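Local coordinates for protein oxidoreductase, fmn-binding (Shewanella oneidensis, PDB 4AWU) that binds flavin mononucleotide and probably acts as an NAD(P)H-dependent ene-reductase of the Old Yellow Enzyme family, reducing activated carbon-carbon double bonds, at residues A[176-181]-A[228-233]; A[101-106]-A[185-190]. The protein carries 1 engineered substitution. All coordinates share one frame; numbering follows the deposited sequence.

Contact 1 of 2, residues A[176-181]-A[228-233]. With FMN (flavin mononucleotide), chain B; 4CH (4-chlorophenol), chain D.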
# COMPACT_ATOMS: atom_id res chain seq x y z
N ASP A 176 -10.08 -4.61 -9.29
CA ASP A 176 -9.80 -5.98 -9.70
C ASP A 176 -9.29 -6.83 -8.54
O ASP A 176 -9.23 -8.06 -8.63
CB ASP A 176 -8.77 -5.99 -10.81
CG ASP A 176 -9.24 -5.23 -12.03
OD1 ASP A 176 -10.22 -5.68 -12.67
OD2 ASP A 176 -8.65 -4.18 -12.33
N GLY A 177 -8.93 -6.16 -7.45
CA GLY A 177 -8.37 -6.85 -6.31
C GLY A 177 -8.04 -5.85 -5.23
O GLY A 177 -8.33 -4.65 -5.36
N ILE A 178 -7.43 -6.34 -4.16
CA ILE A 178 -7.04 -5.48 -3.06
C ILE A 178 -5.61 -5.80 -2.66
O ILE A 178 -5.13 -6.92 -2.84
CB ILE A 178 -7.98 -5.64 -1.85
CG1 ILE A 178 -7.84 -7.03 -1.22
CG2 ILE A 178 -9.42 -5.39 -2.25
CD1 ILE A 178 -6.78 -7.11 -0.13
N GLU A 179 -4.93 -4.79 -2.14
CA GLU A 179 -3.62 -4.99 -1.56
C GLU A 179 -3.70 -4.69 -0.08
O GLU A 179 -4.09 -3.59 0.32
CB GLU A 179 -2.59 -4.08 -2.21
CG GLU A 179 -1.18 -4.30 -1.68
CD GLU A 179 -0.17 -3.37 -2.29
OE1 GLU A 179 0.33 -3.68 -3.39
OE2 GLU A 179 0.11 -2.32 -1.68
N LEU A 180 -3.33 -5.66 0.74
CA LEU A 180 -3.30 -5.45 2.17
C LEU A 180 -2.06 -4.65 2.51
O LEU A 180 -0.94 -5.08 2.25
CB LEU A 180 -3.26 -6.78 2.91
CG LEU A 180 -3.12 -6.62 4.42
CD1 LEU A 180 -4.30 -5.84 4.99
CD2 LEU A 180 -3.00 -7.99 5.06
N HIS A 181 -2.25 -3.47 3.09
CA HIS A 181 -1.13 -2.66 3.52
C HIS A 181 -0.62 -3.19 4.85
O HIS A 181 -1.16 -2.88 5.91
CB HIS A 181 -1.53 -1.20 3.64
CG HIS A 181 -0.37 -0.27 3.71
ND1 HIS A 181 0.93 -0.71 3.92
CD2 HIS A 181 -0.29 1.08 3.58
CE1 HIS A 181 1.75 0.33 3.92
NE2 HIS A 181 1.04 1.42 3.72
N GLU A 228 -6.99 -14.99 -5.64
CA GLU A 228 -6.51 -14.46 -6.91
C GLU A 228 -6.74 -12.95 -7.02
O GLU A 228 -6.31 -12.32 -7.98
CB GLU A 228 -7.17 -15.18 -8.09
CG GLU A 228 -8.64 -14.86 -8.31
CD GLU A 228 -9.56 -15.52 -7.30
OE1 GLU A 228 -9.17 -16.54 -6.68
OE2 GLU A 228 -10.70 -15.03 -7.12
N ARG A 229 -7.42 -12.38 -6.03
CA ARG A 229 -7.69 -10.95 -6.01
C ARG A 229 -7.14 -10.28 -4.75
O ARG A 229 -7.48 -9.15 -4.43
CB ARG A 229 -9.20 -10.70 -6.14
CG ARG A 229 -9.74 -11.13 -7.50
CD ARG A 229 -11.13 -10.59 -7.78
NE ARG A 229 -12.13 -11.08 -6.83
CZ ARG A 229 -13.43 -10.84 -6.94
NH1 ARG A 229 -13.90 -10.13 -7.95
NH2 ARG A 229 -14.27 -11.32 -6.03
N VAL A 230 -6.25 -10.99 -4.06
CA VAL A 230 -5.65 -10.46 -2.84
C VAL A 230 -4.13 -10.40 -2.96
O VAL A 230 -3.48 -11.42 -3.20
CB VAL A 230 -6.01 -11.33 -1.62
CG1 VAL A 230 -5.14 -10.96 -0.42
CG2 VAL A 230 -7.48 -11.18 -1.29
N GLY A 231 -3.59 -9.21 -2.80
CA GLY A 231 -2.15 -9.02 -2.70
C GLY A 231 -1.82 -8.48 -1.32
O GLY A 231 -2.71 -8.03 -0.60
N VAL A 232 -0.55 -8.54 -0.96
CA VAL A 232 -0.12 -8.01 0.34
C VAL A 232 1.17 -7.25 0.16
O VAL A 232 2.03 -7.67 -0.61
CB VAL A 232 0.09 -9.13 1.36
CG1 VAL A 232 0.62 -8.56 2.67
CG2 VAL A 232 -1.20 -9.89 1.59
N ARG A 233 1.31 -6.14 0.86
CA ARG A 233 2.54 -5.37 0.81
C ARG A 233 3.27 -5.42 2.14
O ARG A 233 2.68 -5.16 3.19
CB ARG A 233 2.28 -3.92 0.42
CG ARG A 233 3.56 -3.22 -0.00
CD ARG A 233 3.32 -1.84 -0.55
NE ARG A 233 4.35 -1.52 -1.53
CZ ARG A 233 4.75 -0.29 -1.85
NH1 ARG A 233 4.21 0.76 -1.26
NH2 ARG A 233 5.68 -0.13 -2.77
N1 FMN B . 3.32 3.10 0.01
C2 FMN B . 2.20 2.44 0.46
O2 FMN B . 2.29 1.24 0.72
N3 FMN B . 1.00 3.11 0.61
C4 FMN B . 0.94 4.47 0.39
O4 FMN B . -0.16 5.03 0.35
C4A FMN B . 2.07 5.13 -0.08
N5 FMN B . 2.02 6.47 -0.33
C5A FMN B . 3.14 7.13 -0.77
C6 FMN B . 3.05 8.48 -1.07
C7 FMN B . 4.15 9.16 -1.58
C7M FMN B . 4.01 10.62 -1.90
C8 FMN B . 5.36 8.49 -1.73
C8M FMN B . 6.55 9.19 -2.32
C9 FMN B . 5.44 7.13 -1.44
C9A FMN B . 4.32 6.44 -1.00
N10 FMN B . 4.39 5.10 -0.68
C10 FMN B . 3.27 4.44 -0.24
C1' FMN B . 5.62 4.29 -0.99
C2' FMN B . 5.66 4.06 -2.50
O2' FMN B . 4.58 3.23 -2.86
C3' FMN B . 6.97 3.41 -2.96
O3' FMN B . 7.06 2.11 -2.42
C4' FMN B . 8.18 4.25 -2.55
O4' FMN B . 7.98 5.59 -2.95
C5' FMN B . 9.49 3.76 -3.15
O5' FMN B . 9.40 3.68 -4.56
P FMN B . 10.07 4.81 -5.50
O1P FMN B . 9.31 6.10 -5.28
O2P FMN B . 11.52 5.00 -5.11
O3P FMN B . 9.97 4.35 -6.93
CL9 4CH D . 2.79 9.28 2.35
C4 4CH D . 2.86 7.59 2.66
C5 4CH D . 1.72 6.94 3.08
C6 4CH D . 1.75 5.58 3.32
C1 4CH D . 2.92 4.88 3.14
O7 4CH D . 2.92 3.53 3.38
C2 4CH D . 4.08 5.52 2.72
C3 4CH D . 4.04 6.89 2.48

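Contact 2 of 2, residues A[101-106]-A[185-190]. With 4CH (4-chlorophenol), chain D.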
# COMPACT_ATOMS: atom_id res chain seq x y z
N LEU A 101 -5.87 -1.59 0.95
CA LEU A 101 -6.66 -1.48 2.17
C LEU A 101 -5.76 -1.09 3.33
O LEU A 101 -4.81 -1.80 3.66
CB LEU A 101 -7.35 -2.80 2.48
CG LEU A 101 -8.24 -3.35 1.37
CD1 LEU A 101 -9.03 -4.52 1.92
CD2 LEU A 101 -9.17 -2.28 0.80
N TRP A 102 -6.12 0.01 3.98
CA TRP A 102 -5.25 0.65 4.95
C TRP A 102 -5.85 0.68 6.35
O TRP A 102 -7.00 1.08 6.53
CB TRP A 102 -5.02 2.09 4.51
CG TRP A 102 -3.75 2.71 4.99
CD1 TRP A 102 -2.75 2.12 5.70
CD2 TRP A 102 -3.34 4.06 4.76
NE1 TRP A 102 -1.74 3.03 5.93
CE2 TRP A 102 -2.09 4.23 5.36
CE3 TRP A 102 -3.92 5.15 4.09
CZ2 TRP A 102 -1.40 5.44 5.32
CZ3 TRP A 102 -3.24 6.35 4.06
CH2 TRP A 102 -1.99 6.48 4.67
N HIS A 103 -5.06 0.25 7.33
CA HIS A 103 -5.34 0.58 8.71
C HIS A 103 -4.02 1.02 9.35
O HIS A 103 -3.05 0.26 9.39
CB HIS A 103 -5.95 -0.60 9.47
CG HIS A 103 -6.59 -0.21 10.76
ND1 HIS A 103 -5.88 0.41 11.76
CD2 HIS A 103 -7.86 -0.33 11.21
CE1 HIS A 103 -6.69 0.65 12.78
NE2 HIS A 103 -7.89 0.22 12.47
N VAL A 104 -3.98 2.27 9.80
CA VAL A 104 -2.74 2.88 10.25
C VAL A 104 -2.37 2.51 11.67
O VAL A 104 -1.21 2.65 12.08
CB VAL A 104 -2.79 4.42 10.17
CG1 VAL A 104 -3.03 4.86 8.73
CG2 VAL A 104 -3.86 4.96 11.11
N GLY A 105 -3.35 2.07 12.44
CA GLY A 105 -3.10 1.58 13.77
C GLY A 105 -2.68 2.76 14.60
O GLY A 105 -3.39 3.77 14.64
N ARG A 106 -1.53 2.66 15.25
CA ARG A 106 -1.07 3.70 16.16
C ARG A 106 -0.57 4.94 15.45
O ARG A 106 -0.31 5.95 16.09
CB ARG A 106 0.05 3.15 17.04
CG ARG A 106 1.38 3.01 16.32
CD ARG A 106 2.41 2.33 17.19
NE ARG A 106 3.71 2.27 16.54
CZ ARG A 106 4.80 1.75 17.10
NH1 ARG A 106 4.75 1.25 18.32
NH2 ARG A 106 5.94 1.74 16.42
N GLY A 185 5.04 0.41 9.03
CA GLY A 185 4.76 0.65 10.43
C GLY A 185 3.31 0.88 10.76
O GLY A 185 2.99 1.44 11.81
N TYR A 186 2.41 0.45 9.88
CA TYR A 186 0.99 0.59 10.13
C TYR A 186 0.44 -0.63 10.87
O TYR A 186 1.22 -1.46 11.35
CB TYR A 186 0.26 0.91 8.83
CG TYR A 186 0.69 2.25 8.27
CD1 TYR A 186 0.47 3.42 8.99
CD2 TYR A 186 1.35 2.35 7.06
CE1 TYR A 186 0.87 4.64 8.50
CE2 TYR A 186 1.75 3.57 6.56
CZ TYR A 186 1.52 4.71 7.29
OH TYR A 186 1.92 5.93 6.79
N LEU A 187 -0.88 -0.74 11.01
CA LEU A 187 -1.44 -1.64 12.02
C LEU A 187 -0.84 -3.05 12.00
O LEU A 187 -0.34 -3.53 13.02
CB LEU A 187 -2.96 -1.73 11.91
CG LEU A 187 -3.57 -2.68 12.95
CD1 LEU A 187 -3.19 -2.22 14.35
CD2 LEU A 187 -5.08 -2.79 12.81
N ILE A 188 -0.89 -3.71 10.86
CA ILE A 188 -0.43 -5.09 10.78
C ILE A 188 1.07 -5.16 11.05
O ILE A 188 1.55 -6.10 11.69
CB ILE A 188 -0.79 -5.73 9.44
CG1 ILE A 188 -2.31 -5.69 9.25
CG2 ILE A 188 -0.28 -7.16 9.37
CD1 ILE A 188 -2.79 -6.37 8.00
N ASN A 189 1.79 -4.15 10.58
CA ASN A 189 3.23 -4.04 10.80
C ASN A 189 3.55 -3.92 12.29
O ASN A 189 4.62 -4.31 12.74
CB ASN A 189 3.77 -2.81 10.05
CG ASN A 189 5.22 -2.96 9.62
OD1 ASN A 189 5.66 -2.27 8.69
ND2 ASN A 189 5.97 -3.84 10.28
N GLN A 190 2.61 -3.36 13.04
CA GLN A 190 2.79 -3.18 14.48
C GLN A 190 2.66 -4.50 15.23
O GLN A 190 3.10 -4.61 16.38
CB GLN A 190 1.78 -2.15 15.01
CG GLN A 190 2.03 -0.74 14.49
CD GLN A 190 0.77 0.09 14.42
OE1 GLN A 190 -0.14 -0.06 15.23
NE2 GLN A 190 0.71 0.99 13.44
CL9 4CH D . 2.79 9.28 2.35
C4 4CH D . 2.86 7.59 2.66
C5 4CH D . 1.72 6.94 3.08
C6 4CH D . 1.75 5.58 3.32
C1 4CH D . 2.92 4.88 3.14
O7 4CH D . 2.92 3.53 3.38
C2 4CH D . 4.08 5.52 2.72
C3 4CH D . 4.04 6.89 2.48
O HOH W 1 -1.76 -1.97 8.59
O HOH W 2 4.42 2.66 13.80

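Contact 1 of 2, residues A[176-181]-A[228-233]
Two neighbouring parallel strands of the TIM barrel, 177-181 and 230-233, run side by side into the flavin site, where His181 pairs with Arg233. Each N-H to O=C bond of the pair is 2.8 Å: Ile178 N to Arg229 O, Gly231 N to Ile178 O, Leu180 N to Gly231 O and Arg233 N to Leu180 O. Ile178, Leu180, Val230 and Val232 lie on one face, and Leu180 CB meets Val232 CG2 at 4.0 Å. Glu179, His181 and Arg233 occupy the other. Glu179 crosses the arginine stem, OE2 lying 3.4 Å from Arg233 CB; its charge is only near that of the guanidinium, and its oxygens are hydrogen-bonded instead by Gln100, Tyr266 and His268. With CG anti to the main-chain nitrogen (chi1 -164°) and the chain extended to NE, Arg233 reaches the cofactor: NH1 donates to flavin O2 at 2.8 Å and to ribityl O2' at 3.0 Å, and NH2 to O3' at 2.7 Å. A leucine here would probably leave flavin O2 and the ribityl O2' and O3' without these donors, and the flavin without this positive charge beside O2. His181 NE2 is hydrogen-bonded to O7 of 4-chlorophenol at 2.8 Å, Asn184 completing the grip, while flavin O2 lies over one face of the His181 ring, toward the rim. This histidine-asparagine grip on a phenol above the flavin is characteristic of the Old Yellow Enzyme active site.

Contact 2 of 2, residues A[101-106]-A[185-190]
Segment 101-106 leaves its barrel strand after Trp102 and passes the start of helix 187-192, approaching it most closely where the CA atoms of Gly105 and Leu187 are 4.0 Å apart. This is the rim of the TIM barrel, where a loop following one strand packs on the loop and helix following the next. Leu187 N donates to His103 O at 2.9 Å, and a water bonded to the same oxygen also accepts from Ile188 N. Gly105 passes so close to Leu187 and Gln190 that a CB would clash with both.

Gln190 ties the two backbones with its amide. NE2 donates to Val104 O and to Gly185 O of its own segment, both acceptors lying close to the plane of the Gln190 amide, while OE1 accepts from Arg106 N at 3.1 Å and is also bonded to Ser120. The Arg106 stem crosses this amide, CG lying 3.5 Å from Gln190 CD. Leu187 sets CD2 over one face of the His103 imidazole, 3.6 Å from its centroid, a CH-pi contact. Nearer the pocket, Trp102 and Tyr186 make a T-shaped pair with planes at 88°. Swung anti to the backbone nitrogen (chi1 -154°), the indole turns its N-H edge to the face of the Tyr186 ring, and both side chains border the bound 4-chlorophenol. Val104 CB touches Tyr186 CD1 at 3.6 Å, while Trp102 NE1 sits over the centre of the Tyr186 ring, 3.3 Å above its plane.

How the contacts relate
The two contacts, with centres about 15 Å apart, illustrate how a TIM barrel divides its labour between sheet and loops. Their segments alternate along the chain in the order 101-106, 176-181, 185-190, 228-233. Strands 96-102, 177-181 and 230-234 are successive neighbours in the eight-stranded barrel, so contact 1 belongs to its wall and contact 2 to the C-terminal rim, where the end of strand 96-102 and its loop meet the start of helix 187-192. A short loop joins strand 177-181 to that helix. At the junction, Leu180 packs on Ile188, and the His181 ring stacks on that of Trp102. Both contacts reach the same 4-chlorophenol, contact 1 through a hydrogen bond and contact 2 through aromatic walls, while contact 1 also holds the flavin.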